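Local coordinates for protein peroxiredoxin PRX1, mitochondrial (Saccharomyces cerevisiae, PDB 5YKJ) that reduces peroxides as a mitochondrial 1-Cys peroxiredoxin, its oxidised cysteine probably being recycled through the glutathione and thioredoxin systems, at residues P9-D14 against R102-L107; P37-P42 against E74-W79; A50-K55 against A87-V92; K64-S69 against P95-T100; T126-F131 against V149-S154. One frame throughout, in Å; residues are numbered along the deposited sequence.

Interaction 1 (P9-D14 against R102-L107); sequences PNFDAD and RNVAFL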
# COMPACT_ATOMS: atom_id res chain seq x y z
N PRO A 9 -3.68 -2.36 12.46
CA PRO A 9 -4.25 -1.69 13.62
C PRO A 9 -4.92 -0.37 13.30
O PRO A 9 -4.43 0.37 12.56
CB PRO A 9 -3.06 -1.40 14.53
CG PRO A 9 -1.88 -1.89 13.85
CD PRO A 9 -2.25 -2.60 12.61
N ASN A 10 -6.07 -0.13 13.92
CA ASN A 10 -6.75 1.11 13.75
C ASN A 10 -6.11 2.19 14.62
O ASN A 10 -5.47 1.92 15.56
CB ASN A 10 -8.22 0.95 14.12
CG ASN A 10 -9.09 2.09 13.59
OD1 ASN A 10 -8.62 2.95 12.91
ND2 ASN A 10 -10.35 2.08 13.97
N PHE A 11 -6.34 3.43 14.26
CA PHE A 11 -5.78 4.54 14.97
C PHE A 11 -6.53 5.81 14.65
O PHE A 11 -7.17 5.86 13.71
CB PHE A 11 -4.25 4.73 14.69
CG PHE A 11 -3.90 4.91 13.24
CD1 PHE A 11 -3.87 6.17 12.68
CD2 PHE A 11 -3.53 3.85 12.45
CE1 PHE A 11 -3.59 6.36 11.36
CE2 PHE A 11 -3.22 4.05 11.14
CZ PHE A 11 -3.23 5.30 10.60
N ASP A 12 -6.35 6.81 15.49
CA ASP A 12 -6.85 8.13 15.27
C ASP A 12 -5.63 9.01 15.04
O ASP A 12 -4.66 8.84 15.67
CB ASP A 12 -7.63 8.68 16.47
CG ASP A 12 -8.94 7.96 16.69
OD1 ASP A 12 -9.72 7.79 15.84
OD2 ASP A 12 -9.16 7.55 17.80
N ALA A 13 -5.72 9.94 14.13
CA ALA A 13 -4.61 10.80 13.86
C ALA A 13 -5.03 12.12 13.27
O ALA A 13 -6.06 12.22 12.74
CB ALA A 13 -3.67 10.14 12.86
N ASP A 14 -4.14 13.08 13.40
CA ASP A 14 -4.24 14.37 12.78
C ASP A 14 -3.57 14.23 11.41
O ASP A 14 -2.56 13.63 11.29
CB ASP A 14 -3.52 15.42 13.62
CG ASP A 14 -3.85 15.30 15.07
OD1 ASP A 14 -4.92 15.78 15.43
OD2 ASP A 14 -3.09 14.66 15.84
N ARG A 102 6.06 9.88 16.37
CA ARG A 102 6.27 8.54 15.89
C ARG A 102 5.31 7.52 16.47
O ARG A 102 5.57 6.38 16.40
CB ARG A 102 7.70 8.01 16.19
CG ARG A 102 8.85 8.87 15.94
CD ARG A 102 10.02 8.40 16.80
NE ARG A 102 11.06 9.38 16.72
CZ ARG A 102 12.33 9.19 16.51
NH1 ARG A 102 12.85 8.00 16.41
NH2 ARG A 102 13.07 10.24 16.43
N ASN A 103 4.21 7.99 17.01
CA ASN A 103 3.28 7.07 17.62
C ASN A 103 2.67 6.03 16.63
O ASN A 103 2.54 4.90 16.95
CB ASN A 103 2.15 7.84 18.38
CG ASN A 103 2.68 8.83 19.40
OD1 ASN A 103 3.47 8.53 20.17
ND2 ASN A 103 2.22 10.00 19.33
N VAL A 104 2.26 6.52 15.47
CA VAL A 104 1.68 5.64 14.46
C VAL A 104 2.75 4.72 13.83
O VAL A 104 2.52 3.61 13.58
CB VAL A 104 0.86 6.40 13.37
CG1 VAL A 104 0.26 5.47 12.32
CG2 VAL A 104 -0.20 7.25 14.02
N ALA A 105 3.93 5.27 13.63
CA ALA A 105 5.02 4.49 13.10
C ALA A 105 5.36 3.33 14.03
O ALA A 105 5.65 2.29 13.63
CB ALA A 105 6.25 5.37 12.93
N PHE A 106 5.33 3.63 15.32
CA PHE A 106 5.57 2.67 16.37
C PHE A 106 4.50 1.58 16.37
O PHE A 106 4.80 0.44 16.43
CB PHE A 106 5.65 3.40 17.73
CG PHE A 106 5.88 2.50 18.93
CD1 PHE A 106 7.05 1.83 19.13
CD2 PHE A 106 4.89 2.37 19.86
CE1 PHE A 106 7.20 1.03 20.22
CE2 PHE A 106 5.06 1.59 20.95
CZ PHE A 106 6.21 0.92 21.13
N LEU A 107 3.26 2.02 16.21
CA LEU A 107 2.15 1.11 16.16
C LEU A 107 2.26 0.14 14.98
O LEU A 107 1.80 -0.93 15.03
CB LEU A 107 0.83 1.89 16.08
CG LEU A 107 -0.45 1.13 15.85
CD1 LEU A 107 -0.79 0.33 17.10
CD2 LEU A 107 -1.56 2.10 15.54
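Val-104, near the start of the short helix 103-107, sets its CG1 methyl over the ring of Phe-11. This is a CH-pi contact. The methyl carbon CG1 of Val-104 is 3.9 Å from the centroid of the Phe-11 ring and only 9° off the ring normal, so it sits over the centre of the face. It gets there with CG1 anti to the backbone N (chi1 -180°). The second branch, Val-104 CG2, comes to 4.1 Å from Phe-11 CD1. The two side chains cross at about a right angle. Next along the helix to make contact is Leu-107, whose two methyls part to reach different residues. Leu-107 CD2 lies 3.9 Å from Phe-11 CB and also meets the backbone O of Asn-10. Leu-107 CD1 lies 3.8 Å from Pro-9 CB, and the proline and leucine side chains slide past each other in opposite directions. Within 9-14, Asn-10 OD1 accepts a bond from Phe-11 N at 2.7 Å, with the donor above the amide carbonyl plane. Asn-10 OD1 also binds Tyr-23 N. The Phe-11 ring stacks with Phe-22 and touches Ile-97. An alanine at Phe-11 would probably leave Val-104 CG1 without the ring face it rests on and open a gap beside Ile-97. Side chain meets side chain here through apolar groups. The contact joins the segment leading into the small N-terminal hairpin 12-13/20-21, an addition to the thioredoxin-like core as in other peroxiredoxins, to the helix that follows strand 96-98.

Interaction 2 (P37-P42 against E74-W79); sequences PADFTP and ESHEKW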
# COMPACT_ATOMS: atom_id res chain seq x y z
N PRO A 37 10.24 9.00 6.40
CA PRO A 37 10.90 9.43 7.62
C PRO A 37 10.74 10.93 7.95
O PRO A 37 10.74 11.28 9.07
CB PRO A 37 12.38 9.06 7.41
CG PRO A 37 12.37 8.06 6.33
CD PRO A 37 11.21 8.39 5.47
N ALA A 38 10.67 11.76 6.93
CA ALA A 38 10.61 13.19 7.10
C ALA A 38 10.03 13.89 5.89
O ALA A 38 9.98 13.33 4.86
CB ALA A 38 12.00 13.72 7.33
N ASP A 39 9.60 15.13 6.05
CA ASP A 39 9.11 15.91 4.96
C ASP A 39 10.29 16.60 4.27
O ASP A 39 11.31 16.65 4.79
CB ASP A 39 8.14 17.02 5.45
CG ASP A 39 6.85 16.49 6.03
OD1 ASP A 39 6.73 15.30 6.12
OD2 ASP A 39 6.04 17.31 6.42
N PHE A 40 10.05 17.12 3.09
CA PHE A 40 11.06 17.89 2.34
C PHE A 40 12.34 17.13 2.08
O PHE A 40 13.37 17.65 2.13
CB PHE A 40 11.34 19.24 3.04
CG PHE A 40 10.11 20.07 3.27
CD1 PHE A 40 9.56 20.78 2.25
CD2 PHE A 40 9.51 20.13 4.48
CE1 PHE A 40 8.47 21.53 2.43
CE2 PHE A 40 8.40 20.89 4.66
CZ PHE A 40 7.87 21.58 3.63
N THR A 41 12.18 15.86 1.78
CA THR A 41 13.28 14.98 1.41
C THR A 41 12.99 14.55 -0.03
O THR A 41 11.90 14.31 -0.40
CB THR A 41 13.50 13.77 2.34
OG1 THR A 41 12.33 13.00 2.34
CG2 THR A 41 13.86 14.19 3.73
N PRO A 42 14.06 14.48 -0.82
CA PRO A 42 13.84 14.27 -2.23
C PRO A 42 13.20 13.01 -2.77
O PRO A 42 12.33 13.16 -3.52
CB PRO A 42 15.24 14.47 -2.83
CG PRO A 42 16.18 14.15 -1.74
CD PRO A 42 15.48 14.62 -0.51
N GLU A 74 1.21 20.84 10.07
CA GLU A 74 1.59 22.10 9.49
C GLU A 74 2.74 21.92 8.53
O GLU A 74 2.74 22.47 7.47
CB GLU A 74 1.96 23.09 10.58
CG GLU A 74 2.71 24.29 10.10
CD GLU A 74 2.72 25.45 11.06
OE1 GLU A 74 2.36 25.27 12.23
OE2 GLU A 74 3.08 26.54 10.60
N SER A 75 3.70 21.11 8.91
CA SER A 75 4.80 20.84 8.02
C SER A 75 4.32 20.11 6.77
O SER A 75 4.66 20.46 5.69
CB SER A 75 5.89 20.09 8.76
OG SER A 75 6.83 19.61 7.85
N HIS A 76 3.44 19.14 6.95
CA HIS A 76 2.92 18.39 5.82
C HIS A 76 2.16 19.29 4.84
O HIS A 76 2.22 19.06 3.70
CB HIS A 76 1.97 17.28 6.26
CG HIS A 76 2.63 16.20 7.04
ND1 HIS A 76 3.98 16.12 7.22
CD2 HIS A 76 2.10 15.13 7.67
CE1 HIS A 76 4.24 15.06 7.96
NE2 HIS A 76 3.13 14.44 8.23
N GLU A 77 1.44 20.27 5.36
CA GLU A 77 0.73 21.17 4.48
C GLU A 77 1.66 21.94 3.55
O GLU A 77 1.39 22.04 2.39
CB GLU A 77 -0.15 22.11 5.31
CG GLU A 77 -1.45 21.45 5.73
CD GLU A 77 -2.21 22.18 6.82
OE1 GLU A 77 -1.69 23.06 7.44
OE2 GLU A 77 -3.32 21.77 7.10
N LYS A 78 2.76 22.44 4.09
CA LYS A 78 3.75 23.13 3.29
C LYS A 78 4.39 22.18 2.27
O LYS A 78 4.62 22.53 1.17
CB LYS A 78 4.87 23.72 4.15
CG LYS A 78 4.45 24.74 5.17
CD LYS A 78 5.60 25.13 6.13
CE LYS A 78 6.30 23.96 6.86
NZ LYS A 78 6.66 24.11 8.33
N TRP A 79 4.66 20.95 2.71
CA TRP A 79 5.24 19.95 1.84
C TRP A 79 4.29 19.66 0.67
O TRP A 79 4.70 19.57 -0.42
CB TRP A 79 5.53 18.68 2.65
CG TRP A 79 6.34 17.61 1.97
CD1 TRP A 79 7.27 17.80 1.03
CD2 TRP A 79 6.29 16.22 2.19
NE1 TRP A 79 7.79 16.63 0.62
CE2 TRP A 79 7.18 15.64 1.32
CE3 TRP A 79 5.53 15.41 3.00
CZ2 TRP A 79 7.38 14.28 1.26
CZ3 TRP A 79 5.74 14.06 2.95
CH2 TRP A 79 6.65 13.51 2.08
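The Trp-79 indole carries the backbone of Asp-39 and Phe-40 on one face. Asp-39 CA is 4.0 Å from the centroid of the six-membered ring of Trp-79, over its centre, and Phe-40 N lies nearer the rim. Over the Phe-40 ring, in turn, sits Trp-79 CB. The two aromatics form an edge-to-face pair, the Trp-79 edge toward the Phe-40 face, with planes at 51°. At the Phe-40 edge, in plane, Lys-78 CB is 3.7 Å from Phe-40 CZ. The His-76 ring is met at its edge. His-76 ND1 donates to Asp-39 OD2 at a short 2.5 Å; the oxygen lies in the ring plane of His-76 and accepts on its syn lone pair. Ser-75 OG lies 2.8 Å from Asp-39 OD2, but its one proton has a second possible acceptor in Glu-71 OE2. Asp-39 OD1 is bonded to Ser-69 OG. Trp-79 NE1 pairs with Thr-45 OG1. An alanine at Trp-79 would probably leave Thr-45 OG1 without its indole partner and open a gap under Asp-39 and Phe-40. The segment 37-42 holds the proline and threonine of the peroxiredoxin PxxxTxxC motif, and Thr-41 OG1 is hydrogen-bonded to the oxidised cysteine, an S-hydroxycysteine, at position 44.

Interaction 3 (A50-K55 against A87-V92); sequences AFAKLK and AKVKNV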
# COMPACT_ATOMS: atom_id res chain seq x y z
N ALA A 50 4.18 11.15 -7.36
CA ALA A 50 3.71 10.12 -8.28
C ALA A 50 2.35 9.53 -7.85
O ALA A 50 1.49 9.37 -8.64
CB ALA A 50 4.76 9.04 -8.46
N PHE A 51 2.21 9.24 -6.56
CA PHE A 51 0.96 8.73 -6.07
C PHE A 51 -0.13 9.75 -6.30
O PHE A 51 -1.22 9.41 -6.57
CB PHE A 51 1.06 8.34 -4.60
CG PHE A 51 1.72 7.02 -4.36
CD1 PHE A 51 1.12 5.86 -4.74
CD2 PHE A 51 2.92 6.95 -3.73
CE1 PHE A 51 1.75 4.66 -4.52
CE2 PHE A 51 3.56 5.74 -3.52
CZ PHE A 51 2.98 4.59 -3.91
N ALA A 52 0.20 11.01 -6.11
CA ALA A 52 -0.80 12.05 -6.35
C ALA A 52 -1.25 12.11 -7.81
O ALA A 52 -2.38 12.23 -8.08
CB ALA A 52 -0.29 13.43 -5.93
N LYS A 53 -0.32 12.04 -8.71
CA LYS A 53 -0.64 12.08 -10.12
C LYS A 53 -1.46 10.88 -10.52
O LYS A 53 -2.26 10.97 -11.38
CB LYS A 53 0.57 12.00 -10.98
CG LYS A 53 1.57 13.09 -11.02
CD LYS A 53 2.32 12.94 -12.35
CE LYS A 53 3.81 12.92 -12.31
NZ LYS A 53 4.21 14.32 -12.46
N LEU A 54 -1.14 9.75 -9.93
CA LEU A 54 -1.80 8.51 -10.28
C LEU A 54 -3.02 8.14 -9.47
O LEU A 54 -3.55 7.12 -9.66
CB LEU A 54 -0.79 7.37 -10.25
CG LEU A 54 0.34 7.45 -11.26
CD1 LEU A 54 1.42 6.49 -10.80
CD2 LEU A 54 -0.17 6.98 -12.61
N LYS A 55 -3.51 9.03 -8.63
CA LYS A 55 -4.62 8.73 -7.76
C LYS A 55 -5.85 8.15 -8.54
O LYS A 55 -6.51 7.34 -8.07
CB LYS A 55 -5.04 9.94 -6.92
CG LYS A 55 -6.27 9.70 -6.10
CD LYS A 55 -6.63 10.86 -5.23
CE LYS A 55 -8.02 10.66 -4.68
NZ LYS A 55 -9.12 10.84 -5.63
N ALA A 87 4.84 17.95 -8.96
CA ALA A 87 4.06 17.00 -9.69
C ALA A 87 3.14 17.61 -10.73
O ALA A 87 2.63 16.91 -11.53
CB ALA A 87 3.22 16.20 -8.74
N LYS A 88 2.92 18.90 -10.66
CA LYS A 88 1.97 19.55 -11.52
C LYS A 88 0.59 18.92 -11.37
O LYS A 88 0.00 18.51 -12.31
CB LYS A 88 2.40 19.61 -12.98
CG LYS A 88 3.67 20.40 -13.16
CD LYS A 88 4.04 20.60 -14.61
CE LYS A 88 4.17 22.07 -14.93
NZ LYS A 88 5.34 22.69 -14.29
N VAL A 89 0.13 18.84 -10.15
CA VAL A 89 -1.19 18.34 -9.83
C VAL A 89 -1.94 19.46 -9.10
O VAL A 89 -1.36 20.21 -8.40
CB VAL A 89 -1.23 17.10 -8.93
CG1 VAL A 89 -0.85 15.83 -9.68
CG2 VAL A 89 -0.35 17.30 -7.73
N LYS A 90 -3.23 19.54 -9.33
CA LYS A 90 -4.08 20.55 -8.74
C LYS A 90 -4.38 20.40 -7.25
O LYS A 90 -4.65 21.30 -6.60
CB LYS A 90 -5.35 20.74 -9.56
CG LYS A 90 -5.05 21.12 -10.98
CD LYS A 90 -6.35 21.45 -11.69
CE LYS A 90 -6.15 21.55 -13.19
NZ LYS A 90 -7.37 22.08 -13.87
N ASN A 91 -4.30 19.17 -6.84
CA ASN A 91 -4.43 18.84 -5.45
C ASN A 91 -3.89 17.45 -5.17
O ASN A 91 -3.74 16.68 -6.05
CB ASN A 91 -5.85 19.04 -4.93
CG ASN A 91 -6.73 17.89 -5.21
OD1 ASN A 91 -6.61 17.29 -6.21
ND2 ASN A 91 -7.56 17.55 -4.30
N VAL A 92 -3.59 17.22 -3.91
CA VAL A 92 -3.17 15.91 -3.44
C VAL A 92 -4.42 15.43 -2.73
O VAL A 92 -4.74 15.88 -1.70
CB VAL A 92 -2.05 16.03 -2.44
CG1 VAL A 92 -1.69 14.65 -1.88
CG2 VAL A 92 -0.84 16.59 -3.16
O HOH W 1 -4.17 13.63 -6.11
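Ala-52 and Val-92 bring their CA atoms to 5.4 Å where the end of helix 46-53 meets the irregular segment 87-92. A water bridges the two backbones here, donating to Ala-52 O at 3.0 Å and to Asn-91 O at 3.1 Å. Ala-52 points its CB into the contact. That methyl lies 4.2 Å from Val-92 CG2 and 4.3 Å from Val-89 CG2, so the packing is of methyl on methyl. The segment 87-92 closes the helix of a beta-alpha-beta crossover: helix 73-87 ends at Ala-87, Lys-88 turns out with positive phi, and the chain heads for strand 96-98. Helix 46-53, which follows the cysteine loop, packs against this exit. Val-89 CG1 reaches Lys-53, at 3.8 Å from its CA, and the two side chains cross at about a right angle. Lys-53 starts with CG anti to the carbonyl carbon (chi1 -67°), then bends at its last two torsions. Its NZ gives a rather long bond of 3.2 Å to Ala-87 O, tilted 27° from the carbonyl plane. That oxygen is at the C-terminal end of helix 73-87, where the helix dipole would probably favour a positive group.

Interaction 4 (K64-S69 against P95-T100); sequences KLIGLS and PIIGDT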
# COMPACT_ATOMS: atom_id res chain seq x y z
N LYS A 64 -7.81 3.48 -1.56
CA LYS A 64 -7.56 4.76 -0.97
C LYS A 64 -6.10 4.81 -0.51
O LYS A 64 -5.61 3.91 0.07
CB LYS A 64 -8.43 4.97 0.24
CG LYS A 64 -9.87 5.18 -0.11
CD LYS A 64 -10.73 5.65 1.02
CE LYS A 64 -12.14 5.73 0.52
NZ LYS A 64 -13.14 5.10 1.37
N LEU A 65 -5.45 5.92 -0.82
CA LEU A 65 -4.09 6.17 -0.47
C LEU A 65 -4.03 6.98 0.82
O LEU A 65 -4.90 7.70 1.14
CB LEU A 65 -3.37 6.94 -1.59
CG LEU A 65 -3.32 6.27 -2.95
CD1 LEU A 65 -2.94 7.24 -4.04
CD2 LEU A 65 -2.27 5.20 -2.91
N ILE A 66 -2.97 6.74 1.55
CA ILE A 66 -2.69 7.49 2.77
C ILE A 66 -1.19 7.46 3.07
O ILE A 66 -0.60 6.46 3.10
CB ILE A 66 -3.55 7.06 3.95
CG1 ILE A 66 -3.32 7.98 5.11
CG2 ILE A 66 -3.30 5.62 4.31
CD1 ILE A 66 -4.48 7.98 6.08
N GLY A 67 -0.67 8.62 3.26
CA GLY A 67 0.70 8.77 3.50
C GLY A 67 1.08 8.98 5.01
O GLY A 67 0.24 9.42 5.73
N LEU A 68 2.23 8.57 5.59
CA LEU A 68 2.60 8.83 6.91
C LEU A 68 4.00 9.38 6.77
O LEU A 68 4.81 8.90 6.12
CB LEU A 68 2.62 7.52 7.72
CG LEU A 68 3.10 7.57 9.16
CD1 LEU A 68 2.67 6.32 9.86
CD2 LEU A 68 4.61 7.62 9.20
N SER A 69 4.23 10.43 7.55
CA SER A 69 5.52 11.07 7.65
C SER A 69 5.69 11.59 9.10
O SER A 69 4.76 12.10 9.63
CB SER A 69 5.71 12.18 6.66
OG SER A 69 6.96 12.69 6.80
N PRO A 95 -4.79 12.00 2.37
CA PRO A 95 -4.17 12.55 3.54
C PRO A 95 -2.73 12.13 3.76
O PRO A 95 -2.33 11.12 3.30
CB PRO A 95 -4.96 11.94 4.70
CG PRO A 95 -5.99 11.07 4.13
CD PRO A 95 -5.65 10.86 2.72
N ILE A 96 -2.04 12.96 4.50
CA ILE A 96 -0.73 12.64 4.99
C ILE A 96 -0.87 12.79 6.52
O ILE A 96 -1.27 13.79 6.98
CB ILE A 96 0.40 13.54 4.48
CG1 ILE A 96 0.37 13.59 2.95
CG2 ILE A 96 1.73 12.97 4.94
CD1 ILE A 96 1.52 14.30 2.34
N ILE A 97 -0.55 11.71 7.25
CA ILE A 97 -0.65 11.69 8.67
C ILE A 97 0.49 12.45 9.37
O ILE A 97 1.60 12.23 9.09
CB ILE A 97 -0.64 10.22 9.17
CG1 ILE A 97 -1.83 9.43 8.62
CG2 ILE A 97 -0.52 10.15 10.69
CD1 ILE A 97 -1.58 7.92 8.55
N GLY A 98 0.14 13.33 10.29
CA GLY A 98 1.14 14.04 11.04
C GLY A 98 1.53 13.24 12.27
O GLY A 98 0.95 13.34 13.29
N ASP A 99 2.53 12.42 12.13
CA ASP A 99 3.00 11.56 13.18
C ASP A 99 4.22 12.16 13.87
O ASP A 99 5.26 11.63 13.89
CB ASP A 99 3.33 10.21 12.56
CG ASP A 99 3.39 9.08 13.58
OD1 ASP A 99 2.72 9.18 14.54
OD2 ASP A 99 4.09 8.14 13.33
N THR A 100 3.97 13.29 14.48
CA THR A 100 4.98 14.11 15.04
C THR A 100 5.89 13.39 16.03
O THR A 100 7.03 13.63 16.07
CB THR A 100 4.28 15.25 15.81
OG1 THR A 100 3.27 15.85 15.00
CG2 THR A 100 5.25 16.21 16.31
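Ile-66 and Ile-97 cross obliquely, end methyl against end methyl, with Ile-66 CD1 3.8 Å from Ile-97 CD1. Ile-66 CD1 also reaches the proline ring, at 4.0 Å from Pro-95 CG. Ile-97 has CG1 anti to the carbonyl carbon (chi1 -62°), which brings CG1 to 3.6 Å from Gly-67 O. Leu-68 lies on the same face of the sheet as Ile-97. The other face bears Ile-96 and Ser-69, which meet loosely through CG2 and CB. Between these two faces the strands run parallel, Gly-67 paired with Ile-96 and Leu-68 with Ile-97. Gly-67 N donates to Pro-95 O at 3.0 Å, nearly straight at 175°. Ile-97 N donates to Gly-67 O at 2.9 Å. The ladder then frays: Asp-99 N reaches Ser-69 O at a weak 3.4 Å. The Asp-99 carboxylate accepts from the backbone N of Val-104 and of Ala-105, at the start of the next helix. Strands 63-69 and 96-98 are the two strands of a beta-alpha-beta unit, 96-98 being the outermost strand here. Where they part, Ser-69 O and Ile-97 O are 3.2 Å apart, two acceptors facing each other. His-76 NE2 is hydrogen-bonded to Ile-97 O and weakly to Ser-69 O, which probably offsets their mutual repulsion.

Interaction 5 (T126-F131 against V149-S154); sequences TVRSVF and VGRNTS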
# COMPACT_ATOMS: atom_id res chain seq x y z
N THR A 126 14.00 3.66 9.17
CA THR A 126 13.14 2.49 8.97
C THR A 126 11.67 2.81 8.73
O THR A 126 10.90 1.94 8.49
CB THR A 126 13.28 1.49 10.13
OG1 THR A 126 13.12 2.18 11.34
CG2 THR A 126 14.64 0.89 10.16
N VAL A 127 11.33 4.08 8.79
CA VAL A 127 9.92 4.49 8.59
C VAL A 127 9.70 4.63 7.10
O VAL A 127 9.59 5.66 6.57
CB VAL A 127 9.61 5.76 9.34
CG1 VAL A 127 8.14 6.10 9.17
CG2 VAL A 127 9.90 5.54 10.80
N ARG A 128 9.70 3.49 6.47
CA ARG A 128 9.65 3.40 5.04
C ARG A 128 8.82 2.27 4.45
O ARG A 128 8.94 1.98 3.31
CB ARG A 128 11.09 3.22 4.52
CG ARG A 128 11.88 4.48 4.32
CD ARG A 128 11.31 5.32 3.20
NE ARG A 128 11.65 4.80 1.89
CZ ARG A 128 11.20 5.29 0.74
NH1 ARG A 128 10.41 6.31 0.72
NH2 ARG A 128 11.57 4.76 -0.40
N SER A 129 8.03 1.65 5.28
CA SER A 129 7.22 0.56 4.81
C SER A 129 5.97 1.00 4.08
O SER A 129 5.46 2.00 4.31
CB SER A 129 6.86 -0.40 5.94
OG SER A 129 7.99 -0.90 6.55
N VAL A 130 5.55 0.13 3.18
CA VAL A 130 4.31 0.30 2.45
C VAL A 130 3.45 -0.93 2.78
O VAL A 130 3.89 -1.99 2.67
CB VAL A 130 4.48 0.40 0.91
CG1 VAL A 130 3.13 0.53 0.21
CG2 VAL A 130 5.28 1.63 0.57
N PHE A 131 2.24 -0.68 3.22
CA PHE A 131 1.33 -1.74 3.55
C PHE A 131 0.09 -1.70 2.64
O PHE A 131 -0.51 -0.70 2.54
CB PHE A 131 0.83 -1.57 5.02
CG PHE A 131 1.92 -1.46 6.06
CD1 PHE A 131 2.55 -0.26 6.35
CD2 PHE A 131 2.32 -2.57 6.80
CE1 PHE A 131 3.53 -0.17 7.28
CE2 PHE A 131 3.32 -2.45 7.75
CZ PHE A 131 3.87 -1.26 7.99
N VAL A 149 16.25 4.75 -2.20
CA VAL A 149 15.71 4.10 -3.37
C VAL A 149 14.20 4.29 -3.53
O VAL A 149 13.44 3.79 -2.81
CB VAL A 149 15.99 2.56 -3.32
CG1 VAL A 149 15.38 1.82 -4.51
CG2 VAL A 149 17.47 2.29 -3.25
N GLY A 150 13.84 5.02 -4.56
CA GLY A 150 12.47 5.28 -4.85
C GLY A 150 11.73 4.03 -5.25
O GLY A 150 12.25 3.18 -5.85
N ARG A 151 10.47 4.03 -4.88
CA ARG A 151 9.57 2.92 -5.13
C ARG A 151 9.14 2.87 -6.59
O ARG A 151 9.58 3.64 -7.40
CB ARG A 151 8.37 2.98 -4.20
CG ARG A 151 8.72 2.91 -2.73
CD ARG A 151 7.66 3.60 -1.85
NE ARG A 151 7.91 3.48 -0.42
CZ ARG A 151 7.51 4.35 0.48
NH1 ARG A 151 6.84 5.40 0.16
NH2 ARG A 151 7.80 4.14 1.73
N ASN A 152 8.29 1.90 -6.88
CA ASN A 152 7.77 1.70 -8.25
C ASN A 152 6.24 1.69 -8.22
O ASN A 152 5.68 0.82 -7.70
CB ASN A 152 8.32 0.38 -8.80
CG ASN A 152 7.93 0.13 -10.22
OD1 ASN A 152 6.97 0.57 -10.67
ND2 ASN A 152 8.71 -0.65 -10.87
N THR A 153 5.63 2.72 -8.76
CA THR A 153 4.19 2.82 -8.74
C THR A 153 3.49 1.74 -9.56
O THR A 153 2.45 1.35 -9.25
CB THR A 153 3.72 4.24 -9.10
OG1 THR A 153 4.24 4.60 -10.37
CG2 THR A 153 4.22 5.22 -8.04
N SER A 154 4.13 1.36 -10.63
CA SER A 154 3.60 0.35 -11.48
C SER A 154 3.52 -0.99 -10.78
O SER A 154 2.64 -1.70 -10.98
CB SER A 154 4.37 0.22 -12.77
OG SER A 154 4.16 1.36 -13.53
O HOH W 2 8.72 0.90 0.69
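Arg-128 and Arg-151 form a stacked arginine pair, consistent with the arginines that lie near the reactive cysteine in peroxiredoxins, and probably part of the active-site surroundings. The two side chains reach toward each other, tip to tip, and the guanidinium of Arg-128 lies flat on that of Arg-151. Their centres are 3.8 Å apart and their planes 8° apart. Arg-128 NH1 sits over the centre of the Arg-151 group, 3.5 Å from Arg-151 CZ. The Arg-128 chain bends at its second and third torsions, whereas Arg-151 runs extended from CG to NE to meet it. Val-130 covers the opposite face of Arg-151, its CG2 coming to 3.4 Å from Arg-151 NE. The Arg-151 group is thus held between a methyl and another guanidinium. The segment 126-131 leads into strand 129-133 of the thioredoxin-like sheet, and 149-154 leads into helix 153-169, so the pair joins the sheet to the approach of that helix. Arg-151 NH2 donates to Arg-128 O at 2.9 Å. The acceptor lies in the guanidinium plane, but the donor stands 64° out of the carbonyl plane. A water gives this oxygen a second bond, donating to Arg-128 O at 2.8 Å and accepting from Arg-151 NE at 2.9 Å. Glu-47 ties the two arginines together: it forms a salt bridge with Arg-128 NH1 and accepts from the backbone N of Arg-151. Arg-128 NE is bonded to Tyr-145 O, and Arg-151 NH2 has a further acceptor in Ser-35 O.

Interaction 4 lies in the sheet, with interactions 1 and 2 centred about 10 and 11 Å from it. Interaction 1 touches it where Phe-11 CZ meets Ile-97 CD1 at 3.7 Å and where Asp-14 O accepts from Gly-98 N at 2.9 Å. Interactions 2 and 5 approach the cysteine region from different segments, their centres about 16 Å apart. They meet directly where Pro-37 CD is 3.8 Å from Arg-128 CD, so the motif proline packs on the probable active-site arginine. Interaction 3 is centred about 15 Å from interaction 2 and does not touch it. It touches interaction 5 through Leu-54 CD1 and Thr-153 OG1, 3.4 Å apart. Along the chain, interactions 2, 3 and 4 all nest inside interaction 1.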